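PDB 2X49: invasion protein InvA from Salmonella enterica, which takes part in invasion of intestinal epithelial cells as an inner-membrane component of the type III secretion export apparatus, seen here as its C-terminal domain. Local coordinates for residues Q34-I37 and V41-P44; E244-I249 and V296-F301; F301-I306 and D312-S317. All coordinates share one frame; numbering follows the deposited sequence.

Contact 1 sits on the opposite side of the chain's centre from the other two: its centre is about 33 Å from that of contact 2 and about 24 Å from that of contact 3. Contacts 2 and 3 are neighbours, with centres about 10 Å apart; both use helix 299-306 and share F301. V298, just ahead of that helix, and F301 on it meet helix 243-252 in contact 2, and the helix packs on strand 314-317 in contact 3. R299 joins the two, its NH1 lying 2.9 Å from V315 O, a probable hydrogen bond. A bound mercury ion lies about 13 Å from the side chain of F35, and one lies about 12 Å from that of E314.

Contact 1: Q34-I37 and V41-P44; sequences QFFI and VRLP
R42 stacks on F36 in the cation-pi part of this contact. The guanidinium of R42 lies flat on one face of the F36 ring, the two planes only 6° apart, with CZ 3.7 Å from the ring centroid. R42 gets there by a bend at chi2 (-88°), which folds the chain back so that CD also rests on the same ring as a CH-pi contact. R192 makes a further cation-pi contact with F36 and hydrogen-bonds to the carbonyl oxygens of F36 and I37.

The apolar part is built round F35, whose ring is swung anti to its own backbone N (chi1 -167°). L43 crosses it at about a right angle: CD2 sits over the ring face, 3.9 Å from the centroid, while CD1 presses on F35 CB at 3.6 Å. V41 runs alongside F35, its CG2 4.0 Å from F35 CE2. L137 of helix 125-139 touches both F35 and L43.

Between the two lies V41 O, near the plane of both phenylalanine rings at their edges. The CA-H of F36 points at it (F36 CA to V41 O 3.4 Å), and this buried oxygen has no conventional hydrogen-bond partner in the model.

This is the helix-to-strand return of a beta-alpha-beta crossover: from strand 10-14 the chain passes through helices 16-24 and 27-39, folds back along the latter and enters strand 46-50, parallel to and beside 10-14.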
# COMPACT_ATOMS: atom_id res chain seq x y z
N GLN A 34 -1.55 -2.68 -15.30
CA GLN A 34 -1.23 -1.49 -14.46
C GLN A 34 -0.46 -1.89 -13.21
O GLN A 34 0.44 -1.17 -12.77
CB GLN A 34 -2.44 -0.65 -14.10
CG GLN A 34 -1.99 0.73 -13.59
CD GLN A 34 -1.24 1.55 -14.67
OE1 GLN A 34 -1.63 1.58 -15.84
NE2 GLN A 34 -0.19 2.26 -14.26
N PHE A 35 -0.78 -3.06 -12.66
CA PHE A 35 -0.14 -3.49 -11.43
C PHE A 35 1.32 -3.73 -11.75
O PHE A 35 2.20 -3.38 -10.98
CB PHE A 35 -0.78 -4.74 -10.80
CG PHE A 35 -0.36 -5.03 -9.39
CD1 PHE A 35 -1.03 -4.51 -8.31
CD2 PHE A 35 0.74 -5.82 -9.13
CE1 PHE A 35 -0.65 -4.79 -7.00
CE2 PHE A 35 1.10 -6.07 -7.80
CZ PHE A 35 0.41 -5.56 -6.79
N PHE A 36 1.55 -4.33 -12.90
CA PHE A 36 2.95 -4.61 -13.38
C PHE A 36 3.75 -3.32 -13.53
O PHE A 36 4.91 -3.19 -13.11
CB PHE A 36 2.94 -5.42 -14.65
CG PHE A 36 4.30 -5.75 -15.14
CD1 PHE A 36 5.17 -6.41 -14.33
CD2 PHE A 36 4.68 -5.41 -16.41
CE1 PHE A 36 6.43 -6.72 -14.77
CE2 PHE A 36 5.94 -5.70 -16.86
CZ PHE A 36 6.80 -6.35 -16.01
N ILE A 37 3.09 -2.34 -14.09
CA ILE A 37 3.73 -1.01 -14.28
C ILE A 37 4.09 -0.40 -12.95
O ILE A 37 5.20 0.08 -12.72
CB ILE A 37 2.85 -0.07 -15.10
CG1 ILE A 37 2.86 -0.55 -16.55
CG2 ILE A 37 3.43 1.34 -15.13
CD1 ILE A 37 1.77 0.03 -17.47
N VAL A 41 5.87 -6.33 -10.62
CA VAL A 41 5.59 -7.78 -10.59
C VAL A 41 4.25 -8.11 -11.21
O VAL A 41 3.35 -7.28 -11.36
CB VAL A 41 5.73 -8.38 -9.18
CG1 VAL A 41 7.17 -8.10 -8.60
CG2 VAL A 41 4.67 -7.81 -8.28
N ARG A 42 4.13 -9.36 -11.57
CA ARG A 42 2.97 -9.84 -12.32
C ARG A 42 1.95 -10.46 -11.40
O ARG A 42 2.29 -11.20 -10.48
CB ARG A 42 3.38 -10.88 -13.32
CG ARG A 42 4.50 -10.53 -14.23
CD ARG A 42 3.95 -9.86 -15.42
NE ARG A 42 4.93 -9.71 -16.50
CZ ARG A 42 4.66 -9.02 -17.61
NH1 ARG A 42 3.47 -8.52 -17.75
NH2 ARG A 42 5.56 -8.85 -18.55
N LEU A 43 0.70 -10.09 -11.63
CA LEU A 43 -0.40 -10.80 -10.94
C LEU A 43 -0.78 -12.09 -11.62
O LEU A 43 -0.51 -12.29 -12.79
CB LEU A 43 -1.65 -9.90 -10.84
CG LEU A 43 -1.55 -8.57 -10.09
CD1 LEU A 43 -2.80 -7.66 -10.31
CD2 LEU A 43 -1.41 -8.86 -8.64
N PRO A 44 -1.46 -12.99 -10.88
CA PRO A 44 -2.10 -14.12 -11.53
C PRO A 44 -3.22 -13.66 -12.44
O PRO A 44 -3.58 -12.49 -12.46
CB PRO A 44 -2.76 -14.87 -10.37
CG PRO A 44 -2.03 -14.39 -9.15
CD PRO A 44 -1.73 -12.98 -9.43

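Contact 2: E244-I249 and V296-F301; sequences EVEDVI and VDVRRF
I249 and V298 meet where helix 243-252 packs beside the start of helix 299-306. Each helix follows one of two adjacent parallel strands, 236-240 and 291-294 respectively, as in successive beta-alpha units of an alpha/beta fold. The contact has no hydrogen bond across it, and all four touching residues are buried.

I249 directs its CG2 branch at the other segment. Its chi1 of -69° sets that methyl anti to the backbone N and puts CG1 anti to the carbonyl carbon. The side chains of I249 and V298 meet at a slant, with I249 CG2 3.8 Å from V298 CG1. The same I249 methyl then reaches F301 at CB, 4.0 Å away. Beyond CB the F301 side chain turns away from helix 243-252, so its ring takes no part; the F301 side chain touches T260 and L262 of strand 260-262, and L262 also touches I249.

V298 uses both its methyls. While CG1 faces I249, CG2 points at E246, whose extended chain crosses the valine at about a right angle and lays CG and CD against it. The carboxylate continues past the valine: OE1 pairs with R250 in a salt bridge and hydrogen-bonds to S295 OG, and OE2 hydrogen-bonds to T294 OG1. These partners fix how the group is turned and would offset the buried charge, while D297 also pairs with R250, which probably eases the proximity of the two acids. V298 CG1 closes the contact on the backbone side, resting 3.8 Å from E246 O.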
# COMPACT_ATOMS: atom_id res chain seq x y z
N GLU A 244 5.45 12.24 21.68
CA GLU A 244 5.00 11.48 22.86
C GLU A 244 4.88 10.01 22.55
O GLU A 244 5.43 9.15 23.24
CB GLU A 244 3.67 12.02 23.38
CG GLU A 244 3.87 13.27 24.22
CD GLU A 244 3.88 14.61 23.43
OE1 GLU A 244 4.06 14.62 22.19
OE2 GLU A 244 3.71 15.66 24.08
N VAL A 245 4.18 9.74 21.47
CA VAL A 245 3.89 8.38 21.06
C VAL A 245 5.19 7.73 20.60
O VAL A 245 5.47 6.55 20.86
CB VAL A 245 2.81 8.32 19.95
CG1 VAL A 245 2.75 6.95 19.32
CG2 VAL A 245 1.46 8.70 20.56
N GLU A 246 6.01 8.51 19.93
CA GLU A 246 7.27 7.96 19.43
C GLU A 246 8.09 7.42 20.57
O GLU A 246 8.76 6.37 20.48
CB GLU A 246 8.07 8.96 18.63
CG GLU A 246 7.51 9.15 17.25
CD GLU A 246 8.49 9.80 16.29
OE1 GLU A 246 9.68 9.96 16.66
OE2 GLU A 246 8.07 10.15 15.16
N ASP A 247 7.99 8.13 21.69
CA ASP A 247 8.82 7.78 22.83
C ASP A 247 8.37 6.51 23.50
O ASP A 247 9.17 5.78 24.02
CB ASP A 247 8.95 8.92 23.84
CG ASP A 247 10.20 9.74 23.62
OD1 ASP A 247 10.13 10.97 23.80
OD2 ASP A 247 11.28 9.15 23.31
N VAL A 248 7.08 6.26 23.45
CA VAL A 248 6.53 5.04 24.09
C VAL A 248 7.13 3.85 23.38
O VAL A 248 7.49 2.83 23.97
CB VAL A 248 5.00 4.96 24.02
CG1 VAL A 248 4.51 3.55 24.35
CG2 VAL A 248 4.40 5.98 24.95
N ILE A 249 7.23 4.03 22.07
CA ILE A 249 7.67 2.94 21.19
C ILE A 249 9.15 2.74 21.40
O ILE A 249 9.69 1.65 21.54
CB ILE A 249 7.38 3.24 19.71
CG1 ILE A 249 5.88 3.21 19.48
CG2 ILE A 249 8.13 2.23 18.83
CD1 ILE A 249 5.29 1.83 19.59
N VAL A 296 12.91 7.64 11.72
CA VAL A 296 13.40 6.38 11.14
C VAL A 296 13.57 5.31 12.22
O VAL A 296 13.38 4.14 11.97
CB VAL A 296 14.73 6.50 10.32
CG1 VAL A 296 15.87 6.92 11.23
CG2 VAL A 296 15.01 5.16 9.66
N ASP A 297 13.94 5.71 13.42
CA ASP A 297 14.21 4.70 14.47
C ASP A 297 13.00 3.89 14.91
O ASP A 297 13.14 2.78 15.44
CB ASP A 297 15.04 5.24 15.65
CG ASP A 297 14.34 6.29 16.49
OD1 ASP A 297 13.30 6.82 16.10
OD2 ASP A 297 14.91 6.63 17.56
N VAL A 298 11.81 4.43 14.69
CA VAL A 298 10.57 3.79 15.18
C VAL A 298 9.63 3.31 14.05
O VAL A 298 8.64 2.56 14.28
CB VAL A 298 9.80 4.68 16.18
CG1 VAL A 298 10.61 4.85 17.50
CG2 VAL A 298 9.41 6.00 15.53
N ARG A 299 9.91 3.75 12.82
CA ARG A 299 9.01 3.51 11.66
C ARG A 299 8.51 2.05 11.55
O ARG A 299 7.29 1.80 11.56
CB ARG A 299 9.68 3.90 10.32
CG ARG A 299 8.72 3.97 9.10
CD ARG A 299 9.37 3.58 7.82
NE ARG A 299 9.76 2.18 7.73
CZ ARG A 299 8.98 1.15 7.42
NH1 ARG A 299 7.69 1.36 7.14
NH2 ARG A 299 9.47 -0.08 7.40
N ARG A 300 9.45 1.12 11.50
CA ARG A 300 9.08 -0.27 11.22
C ARG A 300 8.27 -0.87 12.37
O ARG A 300 7.42 -1.77 12.16
CB ARG A 300 10.30 -1.14 10.89
CG ARG A 300 11.28 -1.35 11.99
CD ARG A 300 12.59 -1.80 11.35
NE ARG A 300 13.63 -2.10 12.33
CZ ARG A 300 14.46 -1.20 12.84
NH1 ARG A 300 14.41 0.06 12.44
NH2 ARG A 300 15.39 -1.56 13.73
N PHE A 301 8.52 -0.38 13.58
CA PHE A 301 7.84 -0.90 14.78
C PHE A 301 6.41 -0.41 14.88
O PHE A 301 5.51 -1.13 15.31
CB PHE A 301 8.62 -0.57 16.06
CG PHE A 301 10.03 -1.12 16.01
CD1 PHE A 301 10.25 -2.49 16.12
CD2 PHE A 301 11.12 -0.28 15.76
CE1 PHE A 301 11.55 -3.02 16.04
CE2 PHE A 301 12.43 -0.82 15.67
CZ PHE A 301 12.63 -2.18 15.82

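Contact 3: F301-I306 and D312-S317; sequences FIKKMI and DLEVLS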
# COMPACT_ATOMS: atom_id res chain seq x y z
N PHE A 301 8.52 -0.38 13.58
CA PHE A 301 7.84 -0.90 14.78
C PHE A 301 6.41 -0.41 14.88
O PHE A 301 5.51 -1.13 15.31
CB PHE A 301 8.62 -0.57 16.06
CG PHE A 301 10.03 -1.12 16.01
CD1 PHE A 301 10.25 -2.49 16.12
CD2 PHE A 301 11.12 -0.28 15.76
CE1 PHE A 301 11.55 -3.02 16.04
CE2 PHE A 301 12.43 -0.82 15.67
CZ PHE A 301 12.63 -2.18 15.82
N ILE A 302 6.25 0.86 14.52
CA ILE A 302 4.91 1.45 14.46
C ILE A 302 4.07 0.72 13.41
O ILE A 302 2.92 0.38 13.67
CB ILE A 302 4.94 2.96 14.23
CG1 ILE A 302 5.54 3.63 15.46
CG2 ILE A 302 3.51 3.50 13.97
CD1 ILE A 302 5.96 5.09 15.23
N LYS A 303 4.67 0.45 12.26
CA LYS A 303 3.98 -0.30 11.17
C LYS A 303 3.51 -1.66 11.69
O LYS A 303 2.32 -1.99 11.62
CB LYS A 303 4.80 -0.42 9.88
CG LYS A 303 4.24 -1.45 8.88
CD LYS A 303 2.97 -0.96 8.16
CE LYS A 303 2.40 -2.03 7.22
NZ LYS A 303 1.08 -1.72 6.67
N LYS A 304 4.39 -2.38 12.36
CA LYS A 304 4.04 -3.72 12.90
C LYS A 304 2.94 -3.64 13.93
O LYS A 304 2.04 -4.49 14.00
CB LYS A 304 5.26 -4.46 13.46
CG LYS A 304 5.02 -5.94 13.82
CD LYS A 304 6.33 -6.70 14.02
CE LYS A 304 6.17 -8.22 13.83
NZ LYS A 304 6.20 -8.97 15.12
N MET A 305 2.98 -2.58 14.73
CA MET A 305 2.02 -2.42 15.78
C MET A 305 0.59 -2.15 15.27
O MET A 305 -0.38 -2.74 15.74
CB MET A 305 2.49 -1.34 16.77
CG MET A 305 1.41 -0.70 17.49
SD MET A 305 2.06 -0.28 19.11
CE MET A 305 2.53 -1.92 19.62
N ILE A 306 0.48 -1.32 14.25
CA ILE A 306 -0.85 -0.81 13.82
C ILE A 306 -1.50 -1.60 12.71
O ILE A 306 -2.69 -1.43 12.44
CB ILE A 306 -0.81 0.67 13.35
CG1 ILE A 306 -0.08 0.80 12.02
CG2 ILE A 306 -0.29 1.57 14.45
CD1 ILE A 306 -0.20 2.19 11.36
N ASP A 312 -4.17 -0.70 5.97
CA ASP A 312 -4.02 0.11 4.77
C ASP A 312 -3.34 1.42 5.03
O ASP A 312 -3.19 2.23 4.12
CB ASP A 312 -5.40 0.35 4.15
CG ASP A 312 -6.06 -0.95 3.70
OD1 ASP A 312 -5.34 -1.91 3.33
OD2 ASP A 312 -7.29 -1.02 3.72
N LEU A 313 -2.87 1.58 6.26
CA LEU A 313 -2.16 2.84 6.63
C LEU A 313 -0.65 2.64 6.62
O LEU A 313 -0.08 2.09 7.55
CB LEU A 313 -2.63 3.35 8.01
CG LEU A 313 -2.07 4.67 8.52
CD1 LEU A 313 -2.24 5.79 7.48
CD2 LEU A 313 -2.81 5.03 9.81
N GLU A 314 -0.01 3.11 5.57
CA GLU A 314 1.47 2.95 5.49
C GLU A 314 2.15 4.03 6.35
O GLU A 314 1.60 5.07 6.74
CB GLU A 314 1.99 2.92 4.09
CG GLU A 314 1.33 1.89 3.17
CD GLU A 314 1.25 0.45 3.67
OE1 GLU A 314 2.09 0.03 4.51
OE2 GLU A 314 0.36 -0.30 3.18
N VAL A 315 3.36 3.63 6.74
CA VAL A 315 4.19 4.42 7.66
C VAL A 315 5.53 4.71 6.98
O VAL A 315 6.25 3.81 6.63
CB VAL A 315 4.41 3.69 9.02
CG1 VAL A 315 5.12 4.63 9.98
CG2 VAL A 315 3.06 3.12 9.64
N LEU A 316 5.79 6.00 6.80
CA LEU A 316 7.06 6.51 6.20
C LEU A 316 7.89 7.24 7.22
O LEU A 316 7.38 7.88 8.13
CB LEU A 316 6.79 7.45 5.01
CG LEU A 316 5.94 6.92 3.82
CD1 LEU A 316 5.96 7.86 2.61
CD2 LEU A 316 6.33 5.53 3.40
N SER A 317 9.21 7.16 7.03
CA SER A 317 10.10 7.94 7.85
C SER A 317 10.32 9.34 7.26
O SER A 317 10.13 9.58 6.08
CB SER A 317 11.41 7.22 8.04
OG SER A 317 12.13 7.25 6.83
O HOH W 1 -0.44 -0.39 8.55
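Residues 301-306 of helix 299-306 run almost antiparallel to strand 314-317, the axes of these short segments at 169° and 8.3 Å apart at closest, as expected for the second half of the beta-alpha-beta crossover from strand 291-294.

V315 supplies the apolar contact through CG2. I306 meets it tip to tip, its CD1 3.8 Å away; chi1 of 71° places I306 CG1 between the backbone N and the carbonyl carbon, from where the extended branch reaches the strand. The same V315 methyl lies against K303 CA and CB, and I306 CD1 also touches L313. L292 of the first strand packs on I306 and on I302.

K303 passes from this apolar patch to a polar end. Its chain bends at chi2 and brings NZ to E314 OE1 at 3.0 Å, a salt-bridge hydrogen bond that arrives from above the carboxylate, 37° out of its plane. NZ also donates to a water at 2.8 Å, which in turn donates to L313 O at 2.7 Å.

The lysine ammonium is thus tied to the strand twice, directly and through water. With R188 on E314 OE2, the buried carboxylate has a cationic partner at each oxygen, which would favour its ionised form.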